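Local coordinates for protein C-domain type II peptide synthetase (Streptomyces globisporus, PDB 4ZNM) that is a stand-alone (type II) condensation-domain protein of the nonribosomal peptide synthetase kind, with a fold related to CoA-dependent acyltransferases, at residues Pro207-Arg219 with Glu339-Glu353. Numbering follows the deposited sequence.
Sequences PRVAVSKEFWRKR and EAFTHELPFSRLIPE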
ATOM      1  N   PRO A 207       8.113 -26.336 -11.217  1.00 53.54           N
ATOM      2  CA  PRO A 207       7.094 -27.400 -11.132  1.00 51.71           C
ATOM      3  C   PRO A 207       5.998 -27.144 -10.098  1.00 52.46           C
ATOM      4  O   PRO A 207       4.854 -27.533 -10.337  1.00 54.95           O
ATOM      5  CB  PRO A 207       7.912 -28.638 -10.751  1.00 48.18           C
ATOM      6  CG  PRO A 207       9.312 -28.310 -11.183  1.00 50.52           C
ATOM      7  CD  PRO A 207       9.463 -26.843 -10.929  1.00 51.81           C
ATOM      8  N   ARG A 208       6.325 -26.486  -8.986  1.00 51.48           N
ATOM      9  CA  ARG A 208       5.321 -26.202  -7.953  1.00 43.71           C
ATOM     10  C   ARG A 208       4.173 -25.358  -8.490  1.00 48.44           C
ATOM     11  O   ARG A 208       3.111 -25.280  -7.877  1.00 43.54           O
ATOM     12  CB  ARG A 208       5.946 -25.486  -6.749  1.00 43.47           C
ATOM     13  CG  ARG A 208       6.417 -24.060  -7.025  1.00 67.13           C
ATOM     14  CD  ARG A 208       6.420 -23.185  -5.768  1.00 92.35           C
ATOM     15  NE  ARG A 208       5.080 -22.737  -5.378  1.00 97.92           N
ATOM     16  CZ  ARG A 208       4.471 -21.647  -5.855  1.00 77.36           C
ATOM     17  NH1 ARG A 208       3.249 -21.332  -5.433  1.00 62.28           N
ATOM     18  NH2 ARG A 208       5.071 -20.873  -6.758  1.00 71.38           N
ATOM     19  N   VAL A 209       4.394 -24.699  -9.619  1.00 35.91           N
ATOM     20  CA  VAL A 209       3.401 -23.780 -10.136  1.00 37.27           C
ATOM     21  C   VAL A 209       2.158 -24.567 -10.539  1.00 35.38           C
ATOM     22  O   VAL A 209       1.043 -24.191 -10.199  1.00 36.40           O
ATOM     23  CB  VAL A 209       3.958 -22.965 -11.308  1.00 40.06           C
ATOM     24  CG1 VAL A 209       2.829 -22.186 -12.013  1.00 34.00           C
ATOM     25  CG2 VAL A 209       5.051 -22.015 -10.795  1.00 45.15           C
ATOM     26  N   ALA A 210       2.368 -25.670 -11.244  1.00 45.54           N
ATOM     27  CA  ALA A 210       1.266 -26.498 -11.694  1.00 44.29           C
ATOM     28  C   ALA A 210       0.510 -27.041 -10.486  1.00 42.02           C
ATOM     29  O   ALA A 210      -0.714 -27.048 -10.481  1.00 37.83           O
ATOM     30  CB  ALA A 210       1.778 -27.613 -12.564  1.00 47.01           C
ATOM     31  N   VAL A 211       1.245 -27.473  -9.460  1.00 37.63           N
ATOM     32  CA  VAL A 211       0.650 -27.900  -8.198  1.00 40.53           C
ATOM     33  C   VAL A 211      -0.206 -26.767  -7.575  1.00 41.25           C
ATOM     34  O   VAL A 211      -1.324 -27.001  -7.106  1.00 35.96           O
ATOM     35  CB  VAL A 211       1.742 -28.368  -7.215  1.00 44.93           C
ATOM     36  CG1 VAL A 211       1.139 -28.733  -5.874  1.00 37.95           C
ATOM     37  CG2 VAL A 211       2.497 -29.568  -7.770  1.00 45.17           C
ATOM     38  N   SER A 212       0.301 -25.536  -7.582  1.00 35.03           N
ATOM     39  CA  SER A 212      -0.418 -24.449  -6.946  1.00 33.70           C
ATOM     40  C   SER A 212      -1.673 -24.087  -7.748  1.00 34.96           C
ATOM     41  O   SER A 212      -2.722 -23.784  -7.178  1.00 32.67           O
ATOM     42  CB  SER A 212       0.483 -23.209  -6.790  1.00 32.75           C
ATOM     43  OG  SER A 212       1.497 -23.422  -5.815  1.00 35.78           O
ATOM     44  N   LYS A 213      -1.552 -24.110  -9.072  1.00 33.65           N
ATOM     45  CA  LYS A 213      -2.693 -23.833  -9.955  1.00 36.13           C
ATOM     46  C   LYS A 213      -3.808 -24.822  -9.675  1.00 34.00           C
ATOM     47  O   LYS A 213      -4.970 -24.436  -9.635  1.00 35.66           O
ATOM     48  CB  LYS A 213      -2.291 -23.893 -11.444  1.00 37.35           C
ATOM     49  CG  LYS A 213      -1.617 -22.614 -11.902  1.00 41.03           C
ATOM     50  CD  LYS A 213      -1.091 -22.646 -13.319  1.00 54.13           C
ATOM     51  CE  LYS A 213      -0.502 -21.285 -13.659  1.00 71.10           C
ATOM     52  NZ  LYS A 213      -0.344 -21.056 -15.103  1.00 81.48           N
ATOM     53  N   GLU A 214      -3.449 -26.081  -9.462  1.00 35.21           N
ATOM     54  CA  GLU A 214      -4.465 -27.103  -9.191  1.00 35.94           C
ATOM     55  C   GLU A 214      -5.074 -26.839  -7.824  1.00 39.67           C
ATOM     56  O   GLU A 214      -6.269 -26.993  -7.656  1.00 35.20           O
ATOM     57  CB  GLU A 214      -3.893 -28.520  -9.247  1.00 46.21           C
ATOM     58  CG  GLU A 214      -4.964 -29.585  -9.563  1.00 78.16           C
ATOM     59  CD  GLU A 214      -4.426 -31.015  -9.522  1.00104.11           C
ATOM     60  OE1 GLU A 214      -3.326 -31.264 -10.065  1.00107.26           O
ATOM     61  OE2 GLU A 214      -5.110 -31.895  -8.952  1.00117.88           O
ATOM     62  N   PHE A 215      -4.267 -26.413  -6.855  1.00 41.19           N
ATOM     63  CA  PHE A 215      -4.812 -26.017  -5.554  1.00 34.04           C
ATOM     64  C   PHE A 215      -5.848 -24.894  -5.681  1.00 32.86           C
ATOM     65  O   PHE A 215      -6.918 -24.959  -5.090  1.00 32.67           O
ATOM     66  CB  PHE A 215      -3.697 -25.567  -4.597  1.00 36.99           C
ATOM     67  CG  PHE A 215      -4.211 -24.803  -3.409  1.00 33.83           C
ATOM     68  CD1 PHE A 215      -4.634 -25.470  -2.287  1.00 35.10           C
ATOM     69  CD2 PHE A 215      -4.295 -23.428  -3.428  1.00 34.12           C
ATOM     70  CE1 PHE A 215      -5.132 -24.785  -1.217  1.00 35.83           C
ATOM     71  CE2 PHE A 215      -4.811 -22.737  -2.353  1.00 34.25           C
ATOM     72  CZ  PHE A 215      -5.210 -23.422  -1.240  1.00 34.18           C
ATOM     73  N   TRP A 216      -5.540 -23.860  -6.457  1.00 32.39           N
ATOM     74  CA  TRP A 216      -6.415 -22.697  -6.549  1.00 30.97           C
ATOM     75  C   TRP A 216      -7.708 -22.966  -7.317  1.00 31.20           C
ATOM     76  O   TRP A 216      -8.766 -22.470  -6.931  1.00 30.57           O
ATOM     77  CB  TRP A 216      -5.666 -21.535  -7.187  1.00 30.20           C
ATOM     78  CG  TRP A 216      -4.683 -20.895  -6.252  1.00 29.62           C
ATOM     79  CD1 TRP A 216      -3.315 -20.953  -6.311  1.00 33.29           C
ATOM     80  CD2 TRP A 216      -5.002 -20.116  -5.096  1.00 28.70           C
ATOM     81  NE1 TRP A 216      -2.768 -20.220  -5.276  1.00 29.18           N
ATOM     82  CE2 TRP A 216      -3.785 -19.701  -4.515  1.00 29.06           C
ATOM     83  CE3 TRP A 216      -6.198 -19.703  -4.513  1.00 28.09           C
ATOM     84  CZ2 TRP A 216      -3.738 -18.915  -3.361  1.00 27.80           C
ATOM     85  CZ3 TRP A 216      -6.146 -18.903  -3.388  1.00 27.26           C
ATOM     86  CH2 TRP A 216      -4.931 -18.529  -2.817  1.00 27.03           C
ATOM     87  N   ARG A 217      -7.616 -23.734  -8.405  1.00 32.12           N
ATOM     88  CA  ARG A 217      -8.794 -24.147  -9.159  1.00 36.37           C
ATOM     89  C   ARG A 217      -9.785 -24.802  -8.198  1.00 32.82           C
ATOM     90  O   ARG A 217     -10.984 -24.491  -8.206  1.00 34.44           O
ATOM     91  CB  ARG A 217      -8.438 -25.143 -10.276  1.00 39.18           C
ATOM     92  CG  ARG A 217      -7.885 -24.519 -11.549  1.00 44.40           C
ATOM     93  CD  ARG A 217      -7.618 -25.603 -12.627  1.00 53.76           C
ATOM     94  NE  ARG A 217      -6.288 -25.452 -13.227  1.00 62.81           N
ATOM     95  CZ  ARG A 217      -5.273 -26.310 -13.089  1.00 69.81           C
ATOM     96  NH1 ARG A 217      -5.405 -27.439 -12.389  1.00 70.59           N
ATOM     97  NH2 ARG A 217      -4.113 -26.044 -13.679  1.00 75.40           N
ATOM     98  N   LYS A 218      -9.282 -25.702  -7.364  1.00 33.55           N
ATOM     99  CA  LYS A 218     -10.156 -26.385  -6.397  1.00 33.94           C
ATOM    100  C   LYS A 218     -10.620 -25.429  -5.313  1.00 33.27           C
ATOM    101  O   LYS A 218     -11.798 -25.354  -5.012  1.00 32.62           O
ATOM    102  CB  LYS A 218      -9.453 -27.580  -5.742  1.00 52.07           C
ATOM    103  CG  LYS A 218      -9.024 -28.670  -6.709  1.00 79.86           C
ATOM    104  CD  LYS A 218      -8.183 -29.740  -6.012  1.00104.31           C
ATOM    105  CE  LYS A 218      -7.836 -30.878  -6.966  1.00113.11           C
ATOM    106  NZ  LYS A 218      -6.954 -31.907  -6.342  1.00109.42           N
ATOM    107  N   ARG A 219      -9.679 -24.708  -4.710  1.00 32.10           N
ATOM    108  CA  ARG A 219     -10.006 -23.837  -3.592  1.00 33.21           C
ATOM    109  C   ARG A 219     -11.003 -22.738  -3.944  1.00 30.12           C
ATOM    110  O   ARG A 219     -11.845 -22.362  -3.135  1.00 29.73           O
ATOM    111  CB  ARG A 219      -8.744 -23.190  -3.056  1.00 30.73           C
ATOM    112  CG  ARG A 219      -8.933 -22.557  -1.698  1.00 38.01           C
ATOM    113  CD  ARG A 219      -9.229 -23.605  -0.600  1.00 41.29           C
ATOM    114  NE  ARG A 219      -9.059 -22.929   0.658  1.00 44.63           N
ATOM    115  CZ  ARG A 219      -9.961 -22.119   1.204  1.00 45.05           C
ATOM    116  NH1 ARG A 219     -11.143 -21.942   0.629  1.00 48.73           N
ATOM    117  NH2 ARG A 219      -9.675 -21.497   2.342  1.00 39.83           N
ATOM    118  N   GLU A 339      -2.432 -21.442   3.794  1.00 25.64           N
ATOM    119  CA  GLU A 339      -2.380 -22.123   2.498  1.00 25.91           C
ATOM    120  C   GLU A 339      -2.278 -21.125   1.334  1.00 27.58           C
ATOM    121  O   GLU A 339      -1.711 -21.454   0.297  1.00 34.50           O
ATOM    122  CB  GLU A 339      -3.565 -23.060   2.346  1.00 34.35           C
ATOM    123  CG  GLU A 339      -4.852 -22.415   2.580  1.00 51.15           C
ATOM    124  CD  GLU A 339      -5.996 -23.371   2.450  1.00 54.61           C
ATOM    125  OE1 GLU A 339      -7.110 -22.866   2.184  1.00 49.23           O
ATOM    126  OE2 GLU A 339      -5.772 -24.598   2.628  1.00 56.75           O
ATOM    127  N   ALA A 340      -2.739 -19.891   1.525  1.00 31.79           N
ATOM    128  CA  ALA A 340      -2.687 -18.901   0.445  1.00 27.86           C
ATOM    129  C   ALA A 340      -1.231 -18.536   0.170  1.00 31.16           C
ATOM    130  O   ALA A 340      -0.792 -18.516  -0.977  1.00 34.70           O
ATOM    131  CB  ALA A 340      -3.493 -17.663   0.799  1.00 31.49           C
ATOM    132  N   PHE A 341      -0.470 -18.292   1.230  1.00 24.83           N
ATOM    133  CA  PHE A 341       0.917 -17.942   1.066  1.00 29.79           C
ATOM    134  C   PHE A 341       1.721 -19.150   0.582  1.00 26.30           C
ATOM    135  O   PHE A 341       2.643 -18.993  -0.201  1.00 29.94           O
ATOM    136  CB  PHE A 341       1.484 -17.382   2.381  1.00 37.15           C
ATOM    137  CG  PHE A 341       0.973 -15.993   2.719  1.00 44.22           C
ATOM    138  CD1 PHE A 341       1.336 -14.901   1.946  1.00 49.11           C
ATOM    139  CD2 PHE A 341       0.146 -15.780   3.811  1.00 57.45           C
ATOM    140  CE1 PHE A 341       0.873 -13.636   2.246  1.00 50.41           C
ATOM    141  CE2 PHE A 341      -0.312 -14.506   4.120  1.00 62.25           C
ATOM    142  CZ  PHE A 341       0.047 -13.437   3.333  1.00 55.81           C
ATOM    143  N   THR A 342       1.385 -20.353   1.034  1.00 26.89           N
ATOM    144  CA  THR A 342       2.108 -21.543   0.559  1.00 31.40           C
ATOM    145  C   THR A 342       1.980 -21.682  -0.947  1.00 31.87           C
ATOM    146  O   THR A 342       2.940 -22.019  -1.645  1.00 34.58           O
ATOM    147  CB  THR A 342       1.588 -22.825   1.218  1.00 38.15           C
ATOM    148  OG1 THR A 342       1.944 -22.801   2.596  1.00 38.69           O
ATOM    149  CG2 THR A 342       2.182 -24.087   0.560  1.00 41.13           C
ATOM    150  N   HIS A 343       0.785 -21.404  -1.453  1.00 28.70           N
ATOM    151  CA  HIS A 343       0.524 -21.608  -2.875  1.00 35.56           C
ATOM    152  C   HIS A 343       0.470 -20.319  -3.644  1.00 28.20           C
ATOM    153  O   HIS A 343      -0.089 -20.271  -4.741  1.00 28.37           O
ATOM    154  CB  HIS A 343      -0.785 -22.355  -3.072  1.00 34.39           C
ATOM    155  CG  HIS A 343      -0.766 -23.740  -2.511  1.00 35.72           C
ATOM    156  ND1 HIS A 343      -0.103 -24.780  -3.128  1.00 39.54           N
ATOM    157  CD2 HIS A 343      -1.338 -24.259  -1.399  1.00 41.01           C
ATOM    158  CE1 HIS A 343      -0.274 -25.888  -2.421  1.00 41.33           C
ATOM    159  NE2 HIS A 343      -1.025 -25.602  -1.372  1.00 40.25           N
ATOM    160  N   GLU A 344       1.070 -19.274  -3.091  1.00 27.23           N
ATOM    161  CA  GLU A 344       0.899 -17.959  -3.694  1.00 26.04           C
ATOM    162  C   GLU A 344       1.356 -17.948  -5.149  1.00 26.72           C
ATOM    163  O   GLU A 344       2.433 -18.442  -5.493  1.00 27.61           O
ATOM    164  CB  GLU A 344       1.654 -16.874  -2.917  1.00 29.50           C
ATOM    165  CG  GLU A 344       1.466 -15.512  -3.553  1.00 31.00           C
ATOM    166  CD  GLU A 344       2.065 -14.320  -2.767  1.00 33.09           C
ATOM    167  OE1 GLU A 344       2.585 -14.531  -1.657  1.00 31.05           O
ATOM    168  OE2 GLU A 344       2.024 -13.174  -3.295  1.00 28.81           O
ATOM    169  N   LEU A 345       0.537 -17.316  -5.983  1.00 27.45           N
ATOM    170  CA  LEU A 345       0.894 -17.067  -7.379  1.00 27.13           C
ATOM    171  C   LEU A 345       0.684 -15.618  -7.796  1.00 26.82           C
ATOM    172  O   LEU A 345      -0.238 -14.957  -7.302  1.00 26.27           O
ATOM    173  CB  LEU A 345       0.052 -17.958  -8.298  1.00 27.53           C
ATOM    174  CG  LEU A 345       0.245 -19.481  -8.222  1.00 31.19           C
ATOM    175  CD1 LEU A 345      -0.769 -20.138  -9.127  1.00 31.28           C
ATOM    176  CD2 LEU A 345       1.667 -19.880  -8.624  1.00 29.39           C
ATOM    177  N   PRO A 346       1.490 -15.140  -8.754  1.00 27.60           N
ATOM    178  CA  PRO A 346       1.179 -13.826  -9.326  1.00 27.51           C
ATOM    179  C   PRO A 346      -0.236 -13.823  -9.876  1.00 32.08           C
ATOM    180  O   PRO A 346      -0.574 -14.686 -10.708  1.00 29.36           O
ATOM    181  CB  PRO A 346       2.207 -13.656 -10.451  1.00 28.69           C
ATOM    182  CG  PRO A 346       3.153 -14.818 -10.335  1.00 30.77           C
ATOM    183  CD  PRO A 346       2.478 -15.875  -9.562  1.00 28.77           C
ATOM    184  N   PHE A 347      -1.045 -12.860  -9.438  1.00 26.51           N
ATOM    185  CA  PHE A 347      -2.462 -12.889  -9.736  1.00 26.26           C
ATOM    186  C   PHE A 347      -2.762 -12.923 -11.242  1.00 27.23           C
ATOM    187  O   PHE A 347      -3.713 -13.569 -11.655  1.00 27.42           O
ATOM    188  CB  PHE A 347      -3.171 -11.690  -9.097  1.00 25.54           C
ATOM    189  CG  PHE A 347      -4.674 -11.777  -9.166  1.00 25.31           C
ATOM    190  CD1 PHE A 347      -5.393 -10.930  -9.969  1.00 25.67           C
ATOM    191  CD2 PHE A 347      -5.362 -12.720  -8.428  1.00 24.94           C
ATOM    192  CE1 PHE A 347      -6.789 -11.004 -10.033  1.00 26.28           C
ATOM    193  CE2 PHE A 347      -6.746 -12.792  -8.487  1.00 27.15           C
ATOM    194  CZ  PHE A 347      -7.451 -11.937  -9.293  1.00 27.31           C
ATOM    195  N   SER A 348      -1.966 -12.232 -12.058  1.00 30.09           N
ATOM    196  CA  SER A 348      -2.225 -12.182 -13.497  1.00 35.81           C
ATOM    197  C   SER A 348      -2.106 -13.578 -14.132  1.00 36.68           C
ATOM    198  O   SER A 348      -2.739 -13.853 -15.153  1.00 34.53           O
ATOM    199  CB  SER A 348      -1.268 -11.199 -14.189  1.00 36.02           C
ATOM    200  OG  SER A 348       0.050 -11.707 -14.142  1.00 34.34           O
ATOM    201  N   ARG A 349      -1.342 -14.462 -13.498  1.00 35.52           N
ATOM    202  CA  ARG A 349      -1.254 -15.868 -13.908  1.00 40.31           C
ATOM    203  C   ARG A 349      -2.317 -16.776 -13.273  1.00 40.33           C
ATOM    204  O   ARG A 349      -2.658 -17.828 -13.811  1.00 43.68           O
ATOM    205  CB  ARG A 349       0.139 -16.427 -13.563  1.00 40.92           C
ATOM    206  CG  ARG A 349       1.265 -15.891 -14.453  1.00 53.42           C
ATOM    207  CD  ARG A 349       1.085 -16.273 -15.930  1.00 62.30           C
ATOM    208  NE  ARG A 349       2.049 -15.584 -16.794  1.00 66.34           N
ATOM    209  CZ  ARG A 349       3.248 -16.061 -17.127  1.00 64.61           C
ATOM    210  NH1 ARG A 349       4.046 -15.348 -17.918  1.00 64.29           N
ATOM    211  NH2 ARG A 349       3.658 -17.240 -16.666  1.00 64.96           N
ATOM    212  N   LEU A 350      -2.811 -16.383 -12.112  1.00 36.28           N
ATOM    213  CA  LEU A 350      -3.821 -17.170 -11.427  1.00 31.09           C
ATOM    214  C   LEU A 350      -5.206 -16.937 -12.038  1.00 36.63           C
ATOM    215  O   LEU A 350      -5.955 -17.868 -12.227  1.00 33.50           O
ATOM    216  CB  LEU A 350      -3.844 -16.826  -9.943  1.00 30.76           C
ATOM    217  CG  LEU A 350      -5.043 -17.319  -9.125  1.00 29.60           C
ATOM    218  CD1 LEU A 350      -5.175 -18.819  -9.286  1.00 40.03           C
ATOM    219  CD2 LEU A 350      -4.925 -16.964  -7.661  1.00 40.07           C
ATOM    220  N   ILE A 351      -5.553 -15.693 -12.342  1.00 28.15           N
ATOM    221  CA  ILE A 351      -6.939 -15.366 -12.644  1.00 30.35           C
ATOM    222  C   ILE A 351      -7.477 -16.104 -13.895  1.00 30.89           C
ATOM    223  O   ILE A 351      -8.642 -16.471 -13.926  1.00 34.89           O
ATOM    224  CB  ILE A 351      -7.127 -13.838 -12.768  1.00 28.63           C
ATOM    225  CG1 ILE A 351      -8.579 -13.508 -13.051  1.00 36.42           C
ATOM    226  CG2 ILE A 351      -6.233 -13.242 -13.827  1.00 30.14           C
ATOM    227  CD1 ILE A 351      -9.467 -13.695 -11.879  1.00 32.83           C
ATOM    228  N   PRO A 352      -6.633 -16.359 -14.907  1.00 35.38           N
ATOM    229  CA  PRO A 352      -7.214 -17.084 -16.046  1.00 37.06           C
ATOM    230  C   PRO A 352      -7.656 -18.499 -15.664  1.00 41.11           C
ATOM    231  O   PRO A 352      -8.471 -19.077 -16.370  1.00 41.42           O
ATOM    232  CB  PRO A 352      -6.065 -17.130 -17.073  1.00 37.17           C
ATOM    233  CG  PRO A 352      -5.055 -16.136 -16.589  1.00 38.83           C
ATOM    234  CD  PRO A 352      -5.195 -16.138 -15.091  1.00 36.90           C
ATOM    235  N   GLU A 353      -7.131 -19.030 -14.559  1.00 37.52           N
ATOM    236  CA  GLU A 353      -7.510 -20.349 -14.052  1.00 35.76           C
ATOM    237  C   GLU A 353      -8.859 -20.325 -13.348  1.00 38.17           C
ATOM    238  O   GLU A 353      -9.530 -21.339 -13.261  1.00 34.61           O
ATOM    239  CB  GLU A 353      -6.452 -20.882 -13.078  1.00 39.45           C
ATOM    240  CG  GLU A 353      -5.065 -21.042 -13.700  1.00 53.87           C
ATOM    241  CD  GLU A 353      -5.019 -22.108 -14.788  1.00 63.39           C
ATOM    242  OE1 GLU A 353      -5.473 -23.251 -14.540  1.00 71.83           O
ATOM    243  OE2 GLU A 353      -4.532 -21.799 -15.895  1.00 57.94           O
TER
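Trp216 drives its indole between the two short helices of 339-353, where the chain turns through His343, Glu344 and Leu345. Its NE1 gives a nearly straight bond to His343 O (2.7 Å, 166°), with the oxygen in the indole plane but the nitrogen well above the carbonyl plane. Tryptophan suits the site because one flat side chain both fills it and donates to a carbonyl left at a helix end. Leu350 lies over one indole face, CD2 4.2 Å from the centroid of the five-membered ring, while its CD1 presses on Trp216 CB; Phe215 CE2 stands over the middle of the opposite face. At the far end of the indole, CH2 meets the small CB of Ala340.

Phe215, with CG anti to the backbone N (chi1 164°), lays its ring flat on His343 in an offset stack, centroids 4.1 Å apart. Histidine offers both this flat face and, at its edge, ND1 for a weak bond with Ser212 OG. Glu339 CD meets the Phe215 edge, and its OE1 forms a salt bridge with Arg219 (NH2 at 2.9 Å). Branched Leu345 reaches Lys213 CG and Ser212 CB at once, closing the apolar centre.

Toward solvent the contact thins into long, charged side chains. Arg208 bends at chi3 to bring NH1 to Glu344 O (3.0 Å). Arg217 is long enough to reach Glu353 from the helix flank, its NE meeting OE1 in the guanidinium plane at 2.7 Å; Lys213 NZ stays 4.3 Å from Glu353 OE2, beyond a salt bridge but probably favourable.

Arg219 NH2 also reaches Arg317 O on strand 312-319, whose Leu314 packs against Trp216 and Ala340. Asn312 of that strand, with Ser295, holds Glu344, and helix 22-28 touches Pro346 through Phe22, so helix 207-219 lies against a turn itself braced by strand and helix.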